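PDB 2JH3: ribosomal protein s2-related protein from Deinococcus radiodurans, which binds a 4Fe-4S iron-sulphur cluster and may insert a metal into a tetrapyrrole such as sirohydrochlorin. Local coordinates for residues V193-W198 against Q225-Q230; A29-G34 against V44-W49; R316-L321 against G354-L359. One frame throughout, in Å; residues are numbered along the deposited sequence.

Contact 1 of 3, residues V193-W198 against Q225-Q230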
loop_
_atom_site.group_PDB
_atom_site.type_symbol
_atom_site.label_atom_id
_atom_site.label_comp_id
_atom_site.label_asym_id
_atom_site.label_seq_id
_atom_site.Cartn_x
_atom_site.Cartn_y
_atom_site.Cartn_z
ATOM N N VAL A 193 33.099 -11.348 -28.521
ATOM C CA VAL A 193 33.829 -10.220 -28.011
ATOM C C VAL A 193 32.784 -9.365 -27.360
ATOM O O VAL A 193 31.623 -9.445 -27.722
ATOM C CB VAL A 193 34.617 -9.558 -29.136
ATOM C CG1 VAL A 193 35.206 -10.667 -30.040
ATOM C CG2 VAL A 193 33.783 -8.650 -29.939
ATOM N N PRO A 194 33.175 -8.595 -26.338
ATOM C CA PRO A 194 32.154 -7.700 -25.783
ATOM C C PRO A 194 31.778 -6.693 -26.836
ATOM O O PRO A 194 32.516 -6.478 -27.801
ATOM C CB PRO A 194 32.863 -7.018 -24.612
ATOM C CG PRO A 194 34.106 -7.856 -24.360
ATOM C CD PRO A 194 34.477 -8.457 -25.671
ATOM N N LEU A 195 30.596 -6.131 -26.682
ATOM C CA LEU A 195 30.149 -5.037 -27.541
ATOM C C LEU A 195 31.102 -3.826 -27.525
ATOM O O LEU A 195 31.199 -3.114 -28.514
ATOM C CB LEU A 195 28.756 -4.611 -27.063
ATOM C CG LEU A 195 28.101 -3.429 -27.738
ATOM C CD1 LEU A 195 27.877 -3.664 -29.194
ATOM C CD2 LEU A 195 26.773 -3.069 -27.057
ATOM N N SER A 196 31.772 -3.586 -26.392
ATOM C CA SER A 196 32.758 -2.505 -26.251
ATOM C C SER A 196 34.000 -2.720 -27.152
ATOM O O SER A 196 34.780 -1.822 -27.352
ATOM C CB SER A 196 33.122 -2.326 -24.782
ATOM O OG SER A 196 33.861 -3.431 -24.352
ATOM N N GLU A 197 34.117 -3.895 -27.772
ATOM C CA GLU A 197 35.144 -4.196 -28.717
ATOM C C GLU A 197 34.578 -4.465 -30.135
ATOM O O GLU A 197 35.243 -5.063 -30.990
ATOM C CB GLU A 197 35.859 -5.453 -28.224
ATOM C CG GLU A 197 36.553 -5.326 -26.872
ATOM C CD GLU A 197 37.833 -4.506 -26.971
ATOM O OE1 GLU A 197 38.157 -3.775 -26.001
ATOM O OE2 GLU A 197 38.503 -4.590 -28.030
ATOM N N TRP A 198 33.370 -4.021 -30.425
ATOM C CA TRP A 198 32.699 -4.463 -31.677
ATOM C C TRP A 198 33.444 -4.176 -32.994
ATOM O O TRP A 198 33.374 -4.984 -33.908
ATOM C CB TRP A 198 31.243 -3.934 -31.778
ATOM C CG TRP A 198 31.064 -2.463 -32.037
ATOM C CD1 TRP A 198 30.773 -1.497 -31.109
ATOM C CD2 TRP A 198 31.084 -1.794 -33.306
ATOM N NE1 TRP A 198 30.669 -0.261 -31.704
ATOM C CE2 TRP A 198 30.856 -0.413 -33.057
ATOM C CE3 TRP A 198 31.376 -2.201 -34.613
ATOM C CZ2 TRP A 198 30.885 0.559 -34.080
ATOM C CZ3 TRP A 198 31.397 -1.248 -35.614
ATOM C CH2 TRP A 198 31.168 0.122 -35.347
ATOM N N GLN A 225 24.566 1.748 -24.362
ATOM C CA GLN A 225 25.118 3.043 -24.704
ATOM C C GLN A 225 26.546 3.259 -24.184
ATOM O O GLN A 225 27.367 3.722 -24.923
ATOM C CB GLN A 225 24.220 4.191 -24.244
ATOM C CG GLN A 225 22.997 4.292 -25.056
ATOM C CD GLN A 225 23.314 4.460 -26.528
ATOM O OE1 GLN A 225 24.163 5.286 -26.897
ATOM N NE2 GLN A 225 22.629 3.685 -27.384
ATOM N N GLN A 226 26.760 2.824 -22.952
ATOM C CA GLN A 226 28.072 2.854 -22.297
ATOM C C GLN A 226 29.115 2.061 -23.077
ATOM O O GLN A 226 30.251 2.498 -23.239
ATOM C CB GLN A 226 27.953 2.291 -20.850
ATOM C CD GLN A 226 26.514 2.722 -18.772
ATOM O OE1 GLN A 226 27.353 2.337 -17.975
ATOM N NE2 GLN A 226 25.633 3.563 -18.243
ATOM N N ALA A 227 28.720 0.893 -23.547
ATOM C CA ALA A 227 29.661 -0.003 -24.262
ATOM C C ALA A 227 30.044 0.596 -25.620
ATOM O O ALA A 227 31.175 0.454 -26.112
ATOM C CB ALA A 227 29.040 -1.375 -24.471
ATOM N N LEU A 228 29.053 1.185 -26.251
ATOM C CA LEU A 228 29.214 1.831 -27.547
ATOM C C LEU A 228 30.170 3.058 -27.458
ATOM O O LEU A 228 30.859 3.383 -28.414
ATOM C CB LEU A 228 27.834 2.202 -28.153
ATOM C CG LEU A 228 26.921 1.064 -28.665
ATOM C CD1 LEU A 228 25.681 1.641 -29.317
ATOM C CD2 LEU A 228 27.627 0.189 -29.675
ATOM N N ALA A 229 30.159 3.750 -26.328
ATOM C CA ALA A 229 31.081 4.887 -26.056
ATOM C C ALA A 229 32.503 4.436 -25.880
ATOM O O ALA A 229 33.424 5.087 -26.333
ATOM C CB ALA A 229 30.643 5.595 -24.801
ATOM N N GLN A 230 32.681 3.321 -25.195
ATOM C CA GLN A 230 33.967 2.682 -25.063
ATOM C C GLN A 230 34.477 2.177 -26.386
ATOM O O GLN A 230 35.628 2.398 -26.664
ATOM C CB GLN A 230 33.916 1.521 -24.092
ATOM C CG GLN A 230 33.711 1.954 -22.693
ATOM C CD GLN A 230 33.325 0.803 -21.771
ATOM O OE1 GLN A 230 33.386 -0.390 -22.157
ATOM N NE2 GLN A 230 32.962 1.147 -20.516
HETATM O O HOH W 1 30.515 2.579 -30.903
#
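This contact lies in the second CbiX, chelatase-type region, a parallel sheet flanked by helices. A short 3-10 turn, L195-W198, follows the edge strand 193-194 and packs on helix 218-234. A227 and S196 are the residues whose CA atoms come nearest, 4.5 Å apart. The A227 methyl points at the turn and rests on L195, with CB 3.8 Å from L195 CD2. The A227 carbonyl O takes a CA-H...O contact from S196 CA at 3.4 Å. L228 sends CD2 into the angle between L195 and W198. It lies 3.9 Å from L195 CD1 and 3.7 Å from W198 NE1, and the side chains of L228 and W198 cross at about a right angle. A water bridges the indole N-H to the helix backbone: it accepts from W198 NE1 at 3.0 Å and donates to L228 O at 2.6 Å. L241 and V243 of the far edge strand, and L146 and L148 of strand 144-149, continue this apolar layer. An alanine in place of L195 would probably loosen the turn on the helix, because both methyls that touch A227 and L228 would go. Q230 reaches along S196, with OE1 3.3 Å from S196 CB.

Contact 2 of 3, residues A29-G34 against V44-W49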
loop_
_atom_site.group_PDB
_atom_site.type_symbol
_atom_site.label_atom_id
_atom_site.label_comp_id
_atom_site.label_asym_id
_atom_site.label_seq_id
_atom_site.Cartn_x
_atom_site.Cartn_y
_atom_site.Cartn_z
ATOM N N ALA A 29 -1.208 -9.353 -31.467
ATOM C CA ALA A 29 -1.161 -9.432 -32.929
ATOM C C ALA A 29 -1.886 -10.688 -33.473
ATOM O O ALA A 29 -2.584 -10.645 -34.484
ATOM C CB ALA A 29 0.299 -9.452 -33.389
ATOM N N LEU A 30 -1.688 -11.799 -32.778
ATOM C CA LEU A 30 -2.212 -13.069 -33.133
ATOM C C LEU A 30 -3.719 -13.141 -32.847
ATOM O O LEU A 30 -4.469 -13.784 -33.605
ATOM C CB LEU A 30 -1.445 -14.160 -32.375
ATOM C CG LEU A 30 -0.025 -14.480 -32.805
ATOM C CD1 LEU A 30 0.571 -15.642 -32.007
ATOM C CD2 LEU A 30 -0.011 -14.792 -34.253
ATOM N N ARG A 31 -4.195 -12.471 -31.808
ATOM C CA ARG A 31 -5.662 -12.386 -31.610
ATOM C C ARG A 31 -6.356 -11.599 -32.710
ATOM O O ARG A 31 -7.479 -11.921 -33.065
ATOM C CB ARG A 31 -6.059 -11.723 -30.275
ATOM C CG ARG A 31 -5.678 -12.463 -29.076
ATOM C CD ARG A 31 -6.098 -11.698 -27.832
ATOM N NE ARG A 31 -5.394 -12.302 -26.715
ATOM C CZ ARG A 31 -4.548 -11.663 -25.905
ATOM N NH1 ARG A 31 -4.336 -10.345 -26.054
ATOM N NH2 ARG A 31 -3.893 -12.332 -24.991
ATOM N N GLY A 32 -5.724 -10.521 -33.166
ATOM C CA GLY A 32 -6.218 -9.735 -34.296
ATOM C C GLY A 32 -6.454 -10.582 -35.539
ATOM O O GLY A 32 -7.485 -10.458 -36.191
ATOM N N ARG A 33 -5.487 -11.449 -35.864
ATOM C CA ARG A 33 -5.565 -12.398 -37.002
ATOM C C ARG A 33 -6.680 -13.446 -36.836
ATOM O O ARG A 33 -7.298 -13.869 -37.832
ATOM C CB ARG A 33 -4.278 -13.218 -37.096
ATOM C CG ARG A 33 -3.062 -12.649 -37.745
ATOM C CD ARG A 33 -2.010 -13.741 -37.584
ATOM N NE ARG A 33 -0.763 -13.597 -38.310
ATOM C CZ ARG A 33 0.129 -12.645 -38.073
ATOM N NH1 ARG A 33 -0.104 -11.698 -37.156
ATOM N NH2 ARG A 33 1.260 -12.608 -38.769
ATOM N N GLY A 34 -6.853 -13.933 -35.595
ATOM C CA GLY A 34 -7.885 -14.931 -35.271
ATOM C C GLY A 34 -9.293 -14.419 -35.526
ATOM O O GLY A 34 -10.212 -15.209 -35.720
ATOM N N VAL A 44 -5.895 -16.955 -27.533
ATOM C CA VAL A 44 -4.470 -16.723 -27.241
ATOM C C VAL A 44 -4.390 -16.118 -25.843
ATOM O O VAL A 44 -5.022 -15.083 -25.530
ATOM C CB VAL A 44 -3.797 -15.819 -28.286
ATOM C CG1 VAL A 44 -2.334 -15.670 -28.019
ATOM C CG2 VAL A 44 -4.032 -16.355 -29.705
ATOM N N LEU A 45 -3.705 -16.826 -24.976
ATOM C CA LEU A 45 -3.562 -16.422 -23.599
ATOM C C LEU A 45 -2.083 -16.147 -23.273
ATOM O O LEU A 45 -1.155 -16.536 -24.049
ATOM C CB LEU A 45 -4.147 -17.510 -22.697
ATOM C CG LEU A 45 -5.679 -17.739 -22.880
ATOM C CD1 LEU A 45 -6.141 -18.761 -21.883
ATOM C CD2 LEU A 45 -6.578 -16.512 -22.723
ATOM N N GLU A 46 -1.876 -15.514 -22.116
ATOM C CA GLU A 46 -0.543 -15.149 -21.645
ATOM C C GLU A 46 -0.263 -15.748 -20.301
ATOM O O GLU A 46 -1.159 -15.889 -19.449
ATOM C CB GLU A 46 -0.427 -13.647 -21.506
ATOM C CG GLU A 46 -0.577 -12.951 -22.793
ATOM C CD GLU A 46 -1.010 -11.485 -22.617
ATOM O OE1 GLU A 46 -0.525 -10.855 -21.664
ATOM O OE2 GLU A 46 -1.751 -10.961 -23.456
ATOM N N GLY A 47 0.988 -16.111 -20.079
ATOM C CA GLY A 47 1.444 -16.406 -18.740
ATOM C C GLY A 47 2.872 -15.924 -18.504
ATOM O O GLY A 47 3.651 -15.738 -19.460
ATOM N N TYR A 48 3.221 -15.725 -17.234
ATOM C CA TYR A 48 4.544 -15.164 -16.910
ATOM C C TYR A 48 5.165 -15.886 -15.742
ATOM O O TYR A 48 4.480 -16.393 -14.876
ATOM C CB TYR A 48 4.470 -13.651 -16.624
ATOM C CG TYR A 48 3.965 -12.875 -17.770
ATOM C CD1 TYR A 48 2.637 -12.617 -17.882
ATOM C CD2 TYR A 48 4.824 -12.427 -18.793
ATOM C CE1 TYR A 48 2.114 -11.948 -18.996
ATOM C CE2 TYR A 48 4.320 -11.794 -19.919
ATOM C CZ TYR A 48 2.954 -11.534 -20.000
ATOM O OH TYR A 48 2.446 -10.847 -21.099
ATOM N N TRP A 49 6.479 -15.892 -15.699
ATOM C CA TRP A 49 7.179 -16.428 -14.576
ATOM C C TRP A 49 7.026 -15.488 -13.348
ATOM O O TRP A 49 6.709 -15.954 -12.263
ATOM C CB TRP A 49 8.671 -16.635 -14.951
ATOM C CG TRP A 49 9.514 -17.279 -13.904
ATOM C CD1 TRP A 49 9.118 -17.850 -12.746
ATOM C CD2 TRP A 49 10.939 -17.287 -13.881
ATOM N NE1 TRP A 49 10.211 -18.256 -12.003
ATOM C CE2 TRP A 49 11.341 -17.933 -12.699
ATOM C CE3 TRP A 49 11.899 -16.836 -14.764
ATOM C CZ2 TRP A 49 12.688 -18.146 -12.379
ATOM C CZ3 TRP A 49 13.222 -17.055 -14.454
ATOM C CH2 TRP A 49 13.601 -17.696 -13.273
#
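Helix segment 29-34 runs nearly antiparallel to strand 44-48, at 165°, with the axes 9.1 Å apart at their closest approach. The two belong to the beta-alpha-beta unit of strand 5-10, helix 18-35 and strand 43-48 in the first CbiX region. The second strand of the unit is the edge of its sheet within the chain. R31 and V44 carry the contact, and R31 makes all its polar bonds. The R31 chain is extended from CG to NE and crosses V44 obliquely, with CG 3.9 Å from V44 CB. The guanidinium then grips V44 O side-on with two nitrogens. R31 NE and R31 NH2 each donate to V44 O at 3.0 Å. The oxygen lies in the guanidinium plane, but both donors stand above the carbonyl plane rather than on a lone pair. This double grip should limit rotation of the guanidinium. NH1 forms a salt bridge with E328, so the arginine also ties the unit to helix 327-333. L30 adds a looser apolar touch to V44 and also packs on A254, V257 and L258 of helix 253-262. E46 is buried, and R31 probably helps keep its carboxylate charged. Y48 OH donates to E46 OE1 at 3.0 Å from above the carboxylate plane. The R31-E46 salt bridge uses the other oxygen: R31 NH2 meets the anti lone pair of E46 OE2 at 3.0 Å, nearly straight at 169°.

Contact 3 of 3, residues R316-L321 against G354-L359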
loop_
_atom_site.group_PDB
_atom_site.type_symbol
_atom_site.label_atom_id
_atom_site.label_comp_id
_atom_site.label_asym_id
_atom_site.label_seq_id
_atom_site.Cartn_x
_atom_site.Cartn_y
_atom_site.Cartn_z
ATOM N N ARG A 316 -19.131 8.758 -10.988
ATOM C CA ARG A 316 -18.292 9.792 -11.506
ATOM C C ARG A 316 -18.691 10.083 -12.962
ATOM O O ARG A 316 -18.921 9.178 -13.749
ATOM C CB ARG A 316 -16.821 9.360 -11.446
ATOM C CG ARG A 316 -15.887 10.449 -11.637
ATOM C CD ARG A 316 -14.518 10.022 -11.184
ATOM N NE ARG A 316 -13.521 10.901 -11.707
ATOM C CZ ARG A 316 -12.220 10.704 -11.689
ATOM N NH1 ARG A 316 -11.618 9.640 -11.163
ATOM N NH2 ARG A 316 -11.484 11.629 -12.217
ATOM N N ALA A 317 -18.683 11.351 -13.323
ATOM C CA ALA A 317 -19.050 11.749 -14.666
ATOM C C ALA A 317 -18.248 10.994 -15.733
ATOM O O ALA A 317 -17.023 10.869 -15.674
ATOM C CB ALA A 317 -18.898 13.241 -14.799
ATOM N N THR A 318 -18.983 10.434 -16.700
ATOM C CA THR A 318 -18.415 9.570 -17.724
ATOM C C THR A 318 -17.308 10.258 -18.482
ATOM O O THR A 318 -16.299 9.626 -18.786
ATOM C CB THR A 318 -19.576 9.169 -18.687
ATOM O OG1 THR A 318 -20.403 8.221 -17.990
ATOM C CG2 THR A 318 -19.082 8.629 -19.895
ATOM N N LEU A 319 -17.481 11.555 -18.742
ATOM C CA LEU A 319 -16.496 12.346 -19.465
ATOM C C LEU A 319 -15.238 12.697 -18.669
ATOM O O LEU A 319 -14.286 13.156 -19.258
ATOM C CB LEU A 319 -17.127 13.651 -20.028
ATOM C CG LEU A 319 -18.402 13.489 -20.896
ATOM C CD1 LEU A 319 -18.912 14.846 -21.373
ATOM C CD2 LEU A 319 -18.187 12.488 -22.056
ATOM N N ASP A 320 -15.234 12.478 -17.359
ATOM C CA ASP A 320 -14.092 12.712 -16.471
ATOM C C ASP A 320 -13.209 11.432 -16.479
ATOM O O ASP A 320 -12.137 11.409 -15.892
ATOM C CB ASP A 320 -14.680 13.073 -15.078
ATOM C CG ASP A 320 -13.687 13.831 -14.117
ATOM O OD1 ASP A 320 -12.725 14.496 -14.581
ATOM O OD2 ASP A 320 -13.896 13.757 -12.859
ATOM N N LEU A 321 -13.667 10.362 -17.135
ATOM C CA LEU A 321 -12.913 9.110 -17.199
ATOM C C LEU A 321 -12.276 8.855 -18.568
ATOM O O LEU A 321 -12.858 9.214 -19.556
ATOM C CB LEU A 321 -13.836 7.963 -16.820
ATOM C CG LEU A 321 -14.442 8.069 -15.413
ATOM C CD1 LEU A 321 -15.476 7.004 -15.229
ATOM C CD2 LEU A 321 -13.348 8.010 -14.350
ATOM N N GLY A 354 -9.737 6.418 -12.539
ATOM C CA GLY A 354 -9.743 7.336 -13.675
ATOM C C GLY A 354 -10.077 6.816 -15.069
ATOM O O GLY A 354 -10.091 7.573 -16.039
ATOM N N TRP A 355 -10.501 5.578 -15.114
ATOM C CA TRP A 355 -10.725 4.854 -16.357
ATOM C C TRP A 355 -12.115 4.247 -16.430
ATOM O O TRP A 355 -12.791 4.069 -15.402
ATOM C CB TRP A 355 -9.650 3.798 -16.518
ATOM C CG TRP A 355 -9.692 2.767 -15.399
ATOM C CD1 TRP A 355 -9.009 2.824 -14.258
ATOM C CD2 TRP A 355 -10.469 1.552 -15.336
ATOM N NE1 TRP A 355 -9.298 1.784 -13.477
ATOM C CE2 TRP A 355 -10.228 0.988 -14.092
ATOM C CE3 TRP A 355 -11.358 0.914 -16.206
ATOM C CZ2 TRP A 355 -10.808 -0.231 -13.686
ATOM C CZ3 TRP A 355 -11.921 -0.288 -15.818
ATOM C CH2 TRP A 355 -11.677 -0.827 -14.563
ATOM N N ARG A 356 -12.593 3.948 -17.639
ATOM C CA ARG A 356 -13.808 3.102 -17.821
ATOM C C ARG A 356 -13.676 2.202 -19.057
ATOM O O ARG A 356 -13.197 2.650 -20.093
ATOM C CB ARG A 356 -15.107 3.923 -17.902
ATOM C CG ARG A 356 -15.418 4.592 -19.181
ATOM C CD ARG A 356 -16.481 5.621 -19.114
ATOM N NE ARG A 356 -17.804 5.097 -19.495
ATOM C CZ ARG A 356 -18.270 5.006 -20.736
ATOM N NH1 ARG A 356 -19.488 4.540 -20.942
ATOM N NH2 ARG A 356 -17.557 5.443 -21.762
ATOM N N ALA A 357 -14.020 0.938 -18.946
ATOM C CA ALA A 357 -13.917 0.077 -20.085
ATOM C C ALA A 357 -15.291 -0.233 -20.569
ATOM O O ALA A 357 -16.149 -0.639 -19.764
ATOM C CB ALA A 357 -13.192 -1.224 -19.755
ATOM N N VAL A 358 -15.519 -0.124 -21.880
ATOM C CA VAL A 358 -16.798 -0.563 -22.456
ATOM C C VAL A 358 -16.534 -1.731 -23.363
ATOM O O VAL A 358 -15.841 -1.595 -24.357
ATOM C CB VAL A 358 -17.505 0.590 -23.156
ATOM C CG1 VAL A 358 -18.769 0.105 -23.914
ATOM C CG2 VAL A 358 -17.925 1.628 -22.164
ATOM N N LEU A 359 -17.001 -2.926 -22.966
ATOM C CA LEU A 359 -16.700 -4.193 -23.645
ATOM C C LEU A 359 -17.966 -4.906 -24.174
ATOM O O LEU A 359 -19.005 -4.873 -23.571
ATOM C CB LEU A 359 -15.980 -5.198 -22.702
ATOM C CG LEU A 359 -14.651 -4.745 -22.126
ATOM C CD1 LEU A 359 -13.984 -5.787 -21.271
ATOM C CD2 LEU A 359 -13.654 -4.235 -23.184
HETATM O O HOH W 2 -21.465 5.048 -18.665
#
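Van der Waals contact centres on L321. Its CD2 lies 3.6 Å from G354 C, and its CD1 lies 4.1 Å from R356 CB, where the two side chains cross at about a right angle. L321 CA also makes a CA-H...O contact with G354 O at 3.4 Å. At the backbone angles of G354 (phi 106°) a CB would be jammed against the carbonyl O of the residue before.

Methyl groups cover faces of two guanidinium groups. T318 CG2 sits over the centre of one face of the R356 guanidinium, 3.7 Å above its plane. V358 CG2 covers the opposite face, nearer the rim. R356 is bent at chi3, and E307 holds its NE in a salt bridge. L321 CD2 lies over one face of the R316 guanidinium, offset toward the rim.

Polar bonds fix the loop. R316 NE donates to D320 OD2 at 3.1 Å in a salt bridge, and R316 NH1 pairs with D313. D313 also accepts from G354 N. A water accepts from R356 NH1 at 3.1 Å and is weakly linked to T318 OG1.

The arrangement is a loop with a 3-10 turn leading into edge strand 322-324, laid beside the start of its parallel neighbour 355-359 in the mixed sheet of the DR2241 stabilising domain.

Overall arrangement
The three contacts lie in different regions of the chain and share no helix or strand. Contacts 1 and 2 are buried, one in each CbiX region: contact 2 joins a helix to an edge strand, contact 1 a helix to the turn that follows one. Contact 1 does so mainly with apolar side chains and one water, whereas contact 2 relies on an arginine and a buried glutamate. Contact 3 is partly exposed, mixes a leucine with flat cationic groups, and touches the second subunit through Q438 of that subunit. Contacts 2 and 3 are nearest, with centres about 26 Å apart; contacts 1 and 3 are about 48 Å apart. None lies at the iron-sulphur cluster.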